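Local coordinates for sulfur oxidation protein soxB (Thermus thermophilus, PDB 2WDD) that acts as a dimanganese thiosulfohydrolase of the Sox sulfur oxidation pathway, hydrolysing a sulfur–sulfur bond, probably that of a cysteine S-thiosulfonate, at residues G60-L65 and R72-E77; Y84-V89 and L290-W295; G105-L110 and K310-V315. All blocks are in the same frame, centred on the assembly; numbering follows the deposited sequence.

Contact 1. Residues G60-L65 and R72-E77; sequences GRPGYL and RYYGVE
Pro62, which meets the hydroxyls of both Tyr73 and Tyr74, is carried on a type II beta turn that closes with a hydrogen bond from Tyr64 N to Arg61 O (2.9 Å). Gly63 supplies the positive phi of that turn. No hydrogen bond crosses between 60-65 and 72-77, so the evidence for contact lies in the apolar geometry. CD of Pro62 comes to 3.5 Å from OH of Tyr73, the two side chains crossing at about a right angle, and CG reaches to 3.7 Å from OH of Tyr74. Leu65 CD1 rests over one face of the Tyr73 ring, 3.6 Å from its centroid and 18° off the normal, a CH-pi contact. Tyr73 can offer that face because its CG is anti to the backbone N (chi1 -175°), while its CD2 lies over the centre of the neighbouring Tyr74 ring, 3.4 Å above the plane. An alanine at Pro62 would probably lose the contacts of CG and CD with the Tyr73 hydroxyl and of CG with that of Tyr74, and no longer hold phi of the turn fixed by a ring. Gly75, with positive phi, is the first residue to leave helical angles, in a Schellman motif. The contact thus joins helix 67-74 to the preceding loop, with Pro62 also touching Met266 of helix 266-273 and Trp295 of strand 295-297, and its O bonded to Gln267.

Contact 2. Residues Y84-V89 and L290-W295; sequences YLLSYV and LTPRPW
Leu86 and Leu290 bury the most surface here, about 65 and 63 Å² respectively, and they meet where Leu86 CD1 lies 3.6 Å from Leu290 CB. The same leucine reaches Pro292: its CD1 and CD2 are each 3.8 Å from Pro292 CG, so both methyls of the fork face that ring carbon from the same side. Leu86 gets there because CG stands anti to the backbone N (chi1 -164°), which carries the branch out from the helix end. Leu290 makes a second approach with its CD1 methyl, 3.3 Å from Leu85 O. That carbonyl belongs to the last turn of the helix, and its polar need is met by a hydrogen bond from Lys310 NZ, so the methyl packs beside an oxygen already satisfied. Ser87 leaves the helix, and its OG accepts from Val89 N at 3.1 Å and 168°, an ST turn just after the helix. All four touching residues are buried. The contact fixes the end of helix 81-86 against the loop between strands 281-284 and 295-297, which also carries the manganese ligand His288; Ile70 of helix 67-74 packs on Leu86, and Tyr74 of that helix on Pro292.

Contact 3. Residues G105-L110 and K310-V315; sequences GALTAL and KALMRV
Leu312 packs against Leu107 and Leu110 in a helix-on-sheet layer, where helix 104-120 lies on a mixed beta-sheet of the alpha/beta fold consistent with the metallophosphoesterase-type domain of this family. The strand concerned, 311-320, runs antiparallel to both its neighbours, 29-34 and 323-333. Leu312 contributes the largest share of the contact, 70 Å² of the 153 Å² buried in all, and no hydrogen bond crosses it. The tight part is at Leu110, whose CD2 lies 3.8 Å from Leu312 CB and whose CG is 3.9 Å from Leu312 CD2; two pairs of atoms thus meet where the two side chains cross at a slant. The Leu107 part is looser: it rests on a single approach, Leu107 CD1 to Leu312 CD1 at 4.2 Å, with the side chains crossing at about a right angle. Neither part faces solvent, since all three leucines are buried, and Leu107 also touches Phe34 of strand 29-34. Leu332 of strand 323-333 touches Leu110 on the tight side. Leu110 points its CB toward the strand, whereas Leu107 reaches it only with the end of its side chain. Leu312, its CG anti to the backbone N (chi1 178°), offers CD1 to Leu107 and CB and CD2 to Leu110. Farther along the strand, polar bonds take over: Arg314 NE forms a salt bridge with Asp316 OD1, and its NH1 a hydrogen bond with Gln114 OE1 on the helix. Within the helix itself, Leu110 N donates to Ala106 O at 2.9 Å.

How the contacts relate
Contacts 2 and 3 are wholly buried, whereas contact 1 is partly buried, with two of its five touching residues exposed. Contacts 1 and 2 have centres about 7 Å apart and adjoin directly: Tyr74 CD2 lies 3.7 Å from Pro292 CD, and helices 67-74 and 81-86 follow each other in the chain. Contact 3, on another helix and a strand, lies about 15 Å from contact 2, centre to centre, yet Lys310 joins the two. Chemistry follows place: aromatic rings, hydroxyls and proline at the loop edge in contact 1, leucines with proline at a helix end in contact 2, leucines alone between helix and sheet in contact 3.

Contact 1. Residues G60-L65 and R72-E77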
loop_
_atom_site.group_PDB
_atom_site.type_symbol
_atom_site.label_atom_id
_atom_site.label_comp_id
_atom_site.label_asym_id
_atom_site.label_seq_id
_atom_site.Cartn_x
_atom_site.Cartn_y
_atom_site.Cartn_z
ATOM N N GLY A 60 6.552 -10.272 -16.137
ATOM C CA GLY A 60 7.692 -11.013 -15.629
ATOM C C GLY A 60 8.699 -10.235 -14.819
ATOM O O GLY A 60 9.750 -10.769 -14.462
ATOM N N ARG A 61 8.415 -8.976 -14.528
ATOM C CA ARG A 61 9.344 -8.180 -13.742
ATOM C C ARG A 61 8.783 -7.874 -12.358
ATOM O O ARG A 61 7.566 -7.931 -12.143
ATOM C CB ARG A 61 9.770 -6.905 -14.482
ATOM C CG ARG A 61 8.750 -5.778 -14.482
ATOM C CD ARG A 61 9.058 -4.729 -15.574
ATOM N NE ARG A 61 9.237 -3.386 -15.023
ATOM C CZ ARG A 61 10.033 -2.455 -15.546
ATOM N NH1 ARG A 61 10.126 -1.255 -14.980
ATOM N NH2 ARG A 61 10.730 -2.717 -16.644
ATOM N N PRO A 62 9.669 -7.575 -11.395
ATOM C CA PRO A 62 9.237 -7.249 -10.036
ATOM C C PRO A 62 8.182 -6.160 -10.116
ATOM O O PRO A 62 8.316 -5.192 -10.880
ATOM C CB PRO A 62 10.522 -6.722 -9.392
ATOM C CG PRO A 62 11.592 -7.567 -10.052
ATOM C CD PRO A 62 11.143 -7.672 -11.490
ATOM N N GLY A 63 7.106 -6.358 -9.365
ATOM C CA GLY A 63 5.972 -5.448 -9.378
ATOM C C GLY A 63 4.811 -6.073 -10.143
ATOM O O GLY A 63 3.674 -5.607 -10.055
ATOM N N TYR A 64 5.108 -7.115 -10.925
ATOM C CA TYR A 64 4.095 -7.804 -11.719
ATOM C C TYR A 64 4.142 -9.324 -11.540
ATOM O O TYR A 64 3.582 -10.063 -12.355
ATOM C CB TYR A 64 4.253 -7.452 -13.200
ATOM C CG TYR A 64 4.008 -5.981 -13.494
ATOM C CD1 TYR A 64 2.716 -5.472 -13.543
ATOM C CD2 TYR A 64 5.067 -5.097 -13.648
ATOM C CE1 TYR A 64 2.488 -4.128 -13.798
ATOM C CE2 TYR A 64 4.848 -3.756 -13.920
ATOM C CZ TYR A 64 3.556 -3.282 -13.979
ATOM O OH TYR A 64 3.341 -1.945 -14.235
ATOM N N LEU A 65 4.776 -9.775 -10.460
ATOM C CA LEU A 65 4.889 -11.201 -10.177
ATOM C C LEU A 65 3.903 -11.593 -9.083
ATOM O O LEU A 65 3.800 -10.916 -8.059
ATOM C CB LEU A 65 6.318 -11.551 -9.732
ATOM C CG LEU A 65 7.419 -11.165 -10.715
ATOM C CD1 LEU A 65 8.768 -11.234 -10.009
ATOM C CD2 LEU A 65 7.397 -12.091 -11.918
ATOM N N ARG A 72 8.961 -18.877 -7.919
ATOM C CA ARG A 72 10.031 -19.343 -8.794
ATOM C C ARG A 72 11.063 -18.254 -9.056
ATOM O O ARG A 72 12.273 -18.508 -9.055
ATOM C CB ARG A 72 9.447 -19.835 -10.117
ATOM C CG ARG A 72 8.630 -21.105 -9.975
ATOM C CD ARG A 72 8.312 -21.689 -11.344
ATOM N NE ARG A 72 7.386 -20.864 -12.121
ATOM C CZ ARG A 72 6.066 -21.047 -12.155
ATOM N NH1 ARG A 72 5.514 -22.007 -11.429
ATOM N NH2 ARG A 72 5.300 -20.277 -12.930
ATOM N N TYR A 73 10.581 -17.038 -9.306
ATOM C CA TYR A 73 11.475 -15.925 -9.616
ATOM C C TYR A 73 12.534 -15.713 -8.544
ATOM O O TYR A 73 13.701 -15.476 -8.845
ATOM C CB TYR A 73 10.659 -14.644 -9.811
ATOM C CG TYR A 73 11.465 -13.450 -10.264
ATOM C CD1 TYR A 73 11.525 -13.095 -11.616
ATOM C CD2 TYR A 73 12.123 -12.640 -9.348
ATOM C CE1 TYR A 73 12.240 -11.982 -12.030
ATOM C CE2 TYR A 73 12.835 -11.534 -9.759
ATOM C CZ TYR A 73 12.909 -11.220 -11.094
ATOM O OH TYR A 73 13.609 -10.095 -11.497
ATOM N N TYR A 74 12.112 -15.801 -7.287
ATOM C CA TYR A 74 13.002 -15.579 -6.159
ATOM C C TYR A 74 13.582 -16.858 -5.557
ATOM O O TYR A 74 14.315 -16.799 -4.578
ATOM C CB TYR A 74 12.275 -14.757 -5.089
ATOM C CG TYR A 74 12.033 -13.338 -5.541
ATOM C CD1 TYR A 74 13.099 -12.449 -5.678
ATOM C CD2 TYR A 74 10.763 -12.895 -5.881
ATOM C CE1 TYR A 74 12.901 -11.157 -6.105
ATOM C CE2 TYR A 74 10.555 -11.599 -6.336
ATOM C CZ TYR A 74 11.633 -10.734 -6.444
ATOM O OH TYR A 74 11.432 -9.443 -6.878
ATOM N N GLY A 75 13.239 -18.012 -6.123
ATOM C CA GLY A 75 13.763 -19.259 -5.594
ATOM C C GLY A 75 13.278 -19.570 -4.193
ATOM O O GLY A 75 14.000 -20.159 -3.383
ATOM N N VAL A 76 12.046 -19.171 -3.903
ATOM C CA VAL A 76 11.439 -19.408 -2.597
ATOM C C VAL A 76 10.662 -20.707 -2.615
ATOM O O VAL A 76 9.825 -20.938 -3.498
ATOM C CB VAL A 76 10.566 -18.213 -2.195
ATOM C CG1 VAL A 76 9.846 -18.476 -0.860
ATOM C CG2 VAL A 76 11.438 -16.981 -2.095
ATOM N N GLU A 77 10.960 -21.567 -1.647
ATOM C CA GLU A 77 10.296 -22.853 -1.573
ATOM C C GLU A 77 8.851 -22.728 -1.110
ATOM O O GLU A 77 8.525 -21.946 -0.209
ATOM C CB GLU A 77 11.074 -23.822 -0.682
ATOM C CG GLU A 77 12.439 -24.195 -1.239
ATOM C CD GLU A 77 12.745 -25.672 -1.101
ATOM O OE1 GLU A 77 12.781 -26.162 0.046
ATOM O OE2 GLU A 77 12.958 -26.339 -2.136
#

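Contact 2. Residues Y84-V89 and L290-W295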
loop_
_atom_site.group_PDB
_atom_site.type_symbol
_atom_site.label_atom_id
_atom_site.label_comp_id
_atom_site.label_asym_id
_atom_site.label_seq_id
_atom_site.Cartn_x
_atom_site.Cartn_y
_atom_site.Cartn_z
ATOM N N TYR A 84 4.580 -17.785 2.386
ATOM C CA TYR A 84 3.330 -17.307 2.995
ATOM C C TYR A 84 3.184 -15.788 2.812
ATOM O O TYR A 84 2.105 -15.298 2.479
ATOM C CB TYR A 84 3.338 -17.671 4.486
ATOM C CG TYR A 84 2.289 -17.000 5.352
ATOM C CD1 TYR A 84 0.959 -16.902 4.946
ATOM C CD2 TYR A 84 2.619 -16.533 6.618
ATOM C CE1 TYR A 84 -0.013 -16.326 5.776
ATOM C CE2 TYR A 84 1.678 -15.931 7.428
ATOM C CZ TYR A 84 0.359 -15.843 7.022
ATOM O OH TYR A 84 -0.588 -15.262 7.862
ATOM N N LEU A 85 4.265 -15.046 3.015
ATOM C CA LEU A 85 4.213 -13.594 2.843
ATOM C C LEU A 85 4.120 -13.194 1.367
ATOM O O LEU A 85 3.442 -12.237 0.990
ATOM C CB LEU A 85 5.491 -12.958 3.404
ATOM C CG LEU A 85 5.449 -12.501 4.869
ATOM C CD1 LEU A 85 5.139 -13.648 5.812
ATOM C CD2 LEU A 85 6.771 -11.825 5.239
ATOM N N LEU A 86 4.875 -13.914 0.546
ATOM C CA LEU A 86 5.124 -13.543 -0.833
ATOM C C LEU A 86 4.041 -13.778 -1.866
ATOM O O LEU A 86 3.977 -13.065 -2.873
ATOM C CB LEU A 86 6.412 -14.254 -1.277
ATOM C CG LEU A 86 7.153 -13.801 -2.533
ATOM C CD1 LEU A 86 7.580 -12.339 -2.402
ATOM C CD2 LEU A 86 8.406 -14.688 -2.723
ATOM N N SER A 87 3.212 -14.793 -1.657
ATOM C CA SER A 87 2.254 -15.185 -2.676
ATOM C C SER A 87 0.894 -15.598 -2.096
ATOM O O SER A 87 0.800 -15.972 -0.924
ATOM C CB SER A 87 2.871 -16.396 -3.397
ATOM O OG SER A 87 2.002 -17.002 -4.334
ATOM N N TYR A 88 -0.142 -15.594 -2.936
ATOM C CA TYR A 88 -1.470 -16.058 -2.516
ATOM C C TYR A 88 -1.516 -17.594 -2.489
ATOM O O TYR A 88 -2.456 -18.170 -1.953
ATOM C CB TYR A 88 -2.574 -15.554 -3.475
ATOM C CG TYR A 88 -2.542 -16.166 -4.867
ATOM C CD1 TYR A 88 -3.266 -17.315 -5.180
ATOM C CD2 TYR A 88 -1.799 -15.573 -5.870
ATOM C CE1 TYR A 88 -3.197 -17.873 -6.471
ATOM C CE2 TYR A 88 -1.744 -16.100 -7.135
ATOM C CZ TYR A 88 -2.430 -17.240 -7.429
ATOM O OH TYR A 88 -2.355 -17.720 -8.720
ATOM N N VAL A 89 -0.547 -18.256 -3.120
ATOM C CA VAL A 89 -0.557 -19.724 -3.169
ATOM C C VAL A 89 -0.587 -20.303 -1.749
ATOM O O VAL A 89 0.175 -19.870 -0.892
ATOM C CB VAL A 89 0.628 -20.261 -4.009
ATOM C CG1 VAL A 89 0.742 -21.784 -3.896
ATOM C CG2 VAL A 89 0.454 -19.849 -5.472
ATOM N N LEU A 290 7.018 -6.853 -2.737
ATOM C CA LEU A 290 7.974 -7.648 -1.960
ATOM C C LEU A 290 9.114 -8.052 -2.892
ATOM O O LEU A 290 8.865 -8.520 -4.008
ATOM C CB LEU A 290 7.321 -8.914 -1.381
ATOM C CG LEU A 290 6.601 -8.708 -0.042
ATOM C CD1 LEU A 290 5.555 -9.793 0.172
ATOM C CD2 LEU A 290 7.606 -8.667 1.115
ATOM N N THR A 291 10.353 -7.839 -2.447
ATOM C CA THR A 291 11.534 -8.196 -3.241
ATOM C C THR A 291 12.541 -8.956 -2.362
ATOM O O THR A 291 13.438 -8.355 -1.771
ATOM C CB THR A 291 12.215 -6.951 -3.841
ATOM O OG1 THR A 291 12.525 -6.023 -2.795
ATOM C CG2 THR A 291 11.315 -6.288 -4.859
ATOM N N PRO A 292 12.405 -10.288 -2.270
ATOM C CA PRO A 292 13.315 -11.097 -1.451
ATOM C C PRO A 292 14.777 -10.947 -1.855
ATOM O O PRO A 292 15.674 -11.106 -1.023
ATOM C CB PRO A 292 12.811 -12.515 -1.683
ATOM C CG PRO A 292 11.315 -12.320 -1.891
ATOM C CD PRO A 292 11.251 -11.067 -2.750
ATOM N N ARG A 293 14.995 -10.586 -3.118
ATOM C CA ARG A 293 16.327 -10.308 -3.646
ATOM C C ARG A 293 16.167 -8.937 -4.298
ATOM O O ARG A 293 15.114 -8.652 -4.879
ATOM C CB ARG A 293 16.712 -11.345 -4.704
ATOM C CG ARG A 293 16.785 -12.764 -4.177
ATOM C CD ARG A 293 17.395 -13.697 -5.214
ATOM N NE ARG A 293 17.203 -15.106 -4.875
ATOM C CZ ARG A 293 18.020 -15.808 -4.096
ATOM N NH1 ARG A 293 19.084 -15.231 -3.554
ATOM N NH2 ARG A 293 17.773 -17.090 -3.856
ATOM N N PRO A 294 17.188 -8.069 -4.200
ATOM C CA PRO A 294 17.059 -6.721 -4.768
ATOM C C PRO A 294 16.962 -6.745 -6.290
ATOM O O PRO A 294 17.491 -7.644 -6.959
ATOM C CB PRO A 294 18.341 -6.018 -4.308
ATOM C CG PRO A 294 19.347 -7.157 -4.189
ATOM C CD PRO A 294 18.542 -8.324 -3.663
ATOM N N TRP A 295 16.267 -5.753 -6.828
ATOM C CA TRP A 295 16.050 -5.646 -8.255
ATOM C C TRP A 295 17.110 -4.702 -8.807
ATOM O O TRP A 295 17.200 -3.550 -8.386
ATOM C CB TRP A 295 14.644 -5.075 -8.494
ATOM C CG TRP A 295 14.237 -4.950 -9.912
ATOM C CD1 TRP A 295 14.771 -5.598 -10.997
ATOM C CD2 TRP A 295 13.159 -4.165 -10.404
ATOM N NE1 TRP A 295 14.098 -5.240 -12.141
ATOM C CE2 TRP A 295 13.102 -4.355 -11.804
ATOM C CE3 TRP A 295 12.227 -3.312 -9.800
ATOM C CZ2 TRP A 295 12.139 -3.729 -12.605
ATOM C CZ3 TRP A 295 11.284 -2.684 -10.597
ATOM C CH2 TRP A 295 11.233 -2.914 -11.982
#

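Contact 3. Residues G105-L110 and K310-V315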
loop_
_atom_site.group_PDB
_atom_site.type_symbol
_atom_site.label_atom_id
_atom_site.label_comp_id
_atom_site.label_asym_id
_atom_site.label_seq_id
_atom_site.Cartn_x
_atom_site.Cartn_y
_atom_site.Cartn_z
ATOM N N GLY A 105 3.315 -4.232 17.897
ATOM C CA GLY A 105 4.068 -4.897 18.946
ATOM C C GLY A 105 5.154 -5.779 18.366
ATOM O O GLY A 105 6.342 -5.614 18.660
ATOM N N ALA A 106 4.748 -6.706 17.505
ATOM C CA ALA A 106 5.696 -7.624 16.882
ATOM C C ALA A 106 6.711 -6.925 15.976
ATOM O O ALA A 106 7.889 -7.284 15.966
ATOM C CB ALA A 106 4.965 -8.713 16.131
ATOM N N LEU A 107 6.266 -5.926 15.215
ATOM C CA LEU A 107 7.186 -5.199 14.338
ATOM C C LEU A 107 8.249 -4.505 15.189
ATOM O O LEU A 107 9.431 -4.498 14.849
ATOM C CB LEU A 107 6.428 -4.203 13.445
ATOM C CG LEU A 107 7.245 -3.275 12.535
ATOM C CD1 LEU A 107 8.162 -4.059 11.591
ATOM C CD2 LEU A 107 6.348 -2.325 11.750
ATOM N N THR A 108 7.827 -3.948 16.322
ATOM C CA THR A 108 8.771 -3.302 17.242
ATOM C C THR A 108 9.752 -4.319 17.819
ATOM O O THR A 108 10.958 -4.068 17.866
ATOM C CB THR A 108 8.026 -2.574 18.356
ATOM O OG1 THR A 108 7.175 -1.579 17.779
ATOM C CG2 THR A 108 9.007 -1.910 19.313
ATOM N N ALA A 109 9.239 -5.468 18.247
ATOM C CA ALA A 109 10.089 -6.519 18.806
ATOM C C ALA A 109 11.160 -6.936 17.798
ATOM O O ALA A 109 12.337 -7.086 18.143
ATOM C CB ALA A 109 9.244 -7.726 19.214
ATOM N N LEU A 110 10.747 -7.102 16.544
ATOM C CA LEU A 110 11.669 -7.493 15.485
ATOM C C LEU A 110 12.706 -6.409 15.187
ATOM O O LEU A 110 13.900 -6.687 15.084
ATOM C CB LEU A 110 10.895 -7.861 14.216
ATOM C CG LEU A 110 11.748 -8.340 13.037
ATOM C CD1 LEU A 110 12.665 -9.489 13.468
ATOM C CD2 LEU A 110 10.839 -8.766 11.895
ATOM N N LYS A 310 3.716 -6.476 7.453
ATOM C CA LYS A 310 4.013 -7.886 7.254
ATOM C C LYS A 310 5.472 -8.278 7.267
ATOM O O LYS A 310 5.800 -9.420 7.608
ATOM C CB LYS A 310 3.260 -8.474 6.059
ATOM C CG LYS A 310 3.782 -8.091 4.696
ATOM C CD LYS A 310 2.777 -8.499 3.596
ATOM C CE LYS A 310 2.655 -10.015 3.445
ATOM N NZ LYS A 310 1.802 -10.426 2.257
ATOM N N ALA A 311 6.349 -7.350 6.899
ATOM C CA ALA A 311 7.764 -7.658 6.810
ATOM C C ALA A 311 8.646 -6.497 7.206
ATOM O O ALA A 311 8.303 -5.334 7.007
ATOM C CB ALA A 311 8.101 -8.079 5.385
ATOM N N LEU A 312 9.833 -6.830 7.704
ATOM C CA LEU A 312 10.851 -5.843 7.983
ATOM C C LEU A 312 11.969 -6.226 7.024
ATOM O O LEU A 312 12.411 -7.379 7.009
ATOM C CB LEU A 312 11.362 -5.957 9.419
ATOM C CG LEU A 312 12.468 -4.936 9.704
ATOM C CD1 LEU A 312 11.894 -3.513 9.751
ATOM C CD2 LEU A 312 13.182 -5.274 11.021
ATOM N N MET A 313 12.353 -5.300 6.156
ATOM C CA MET A 313 13.414 -5.579 5.204
ATOM C C MET A 313 14.739 -5.184 5.821
ATOM O O MET A 313 14.939 -4.019 6.175
ATOM C CB MET A 313 13.207 -4.812 3.899
ATOM C CG MET A 313 12.509 -5.644 2.834
ATOM S SD MET A 313 10.953 -6.364 3.365
ATOM C CE MET A 313 9.970 -4.843 3.640
ATOM N N ARG A 314 15.643 -6.151 5.968
ATOM C CA ARG A 314 16.953 -5.849 6.514
ATOM C C ARG A 314 17.929 -5.770 5.358
ATOM O O ARG A 314 18.095 -6.736 4.603
ATOM C CB ARG A 314 17.413 -6.897 7.524
ATOM C CG ARG A 314 18.849 -6.638 8.000
ATOM C CD ARG A 314 19.281 -7.537 9.159
ATOM N NE ARG A 314 20.733 -7.433 9.327
ATOM C CZ ARG A 314 21.426 -7.997 10.309
ATOM N NH1 ARG A 314 20.806 -8.688 11.252
ATOM N NH2 ARG A 314 22.744 -7.863 10.342
ATOM N N VAL A 315 18.521 -4.596 5.176
ATOM C CA VAL A 315 19.449 -4.380 4.077
ATOM C C VAL A 315 20.816 -4.012 4.632
ATOM O O VAL A 315 21.001 -2.914 5.158
ATOM C CB VAL A 315 18.955 -3.298 3.108
ATOM C CG1 VAL A 315 19.875 -3.195 1.889
ATOM C CG2 VAL A 315 17.511 -3.578 2.673
#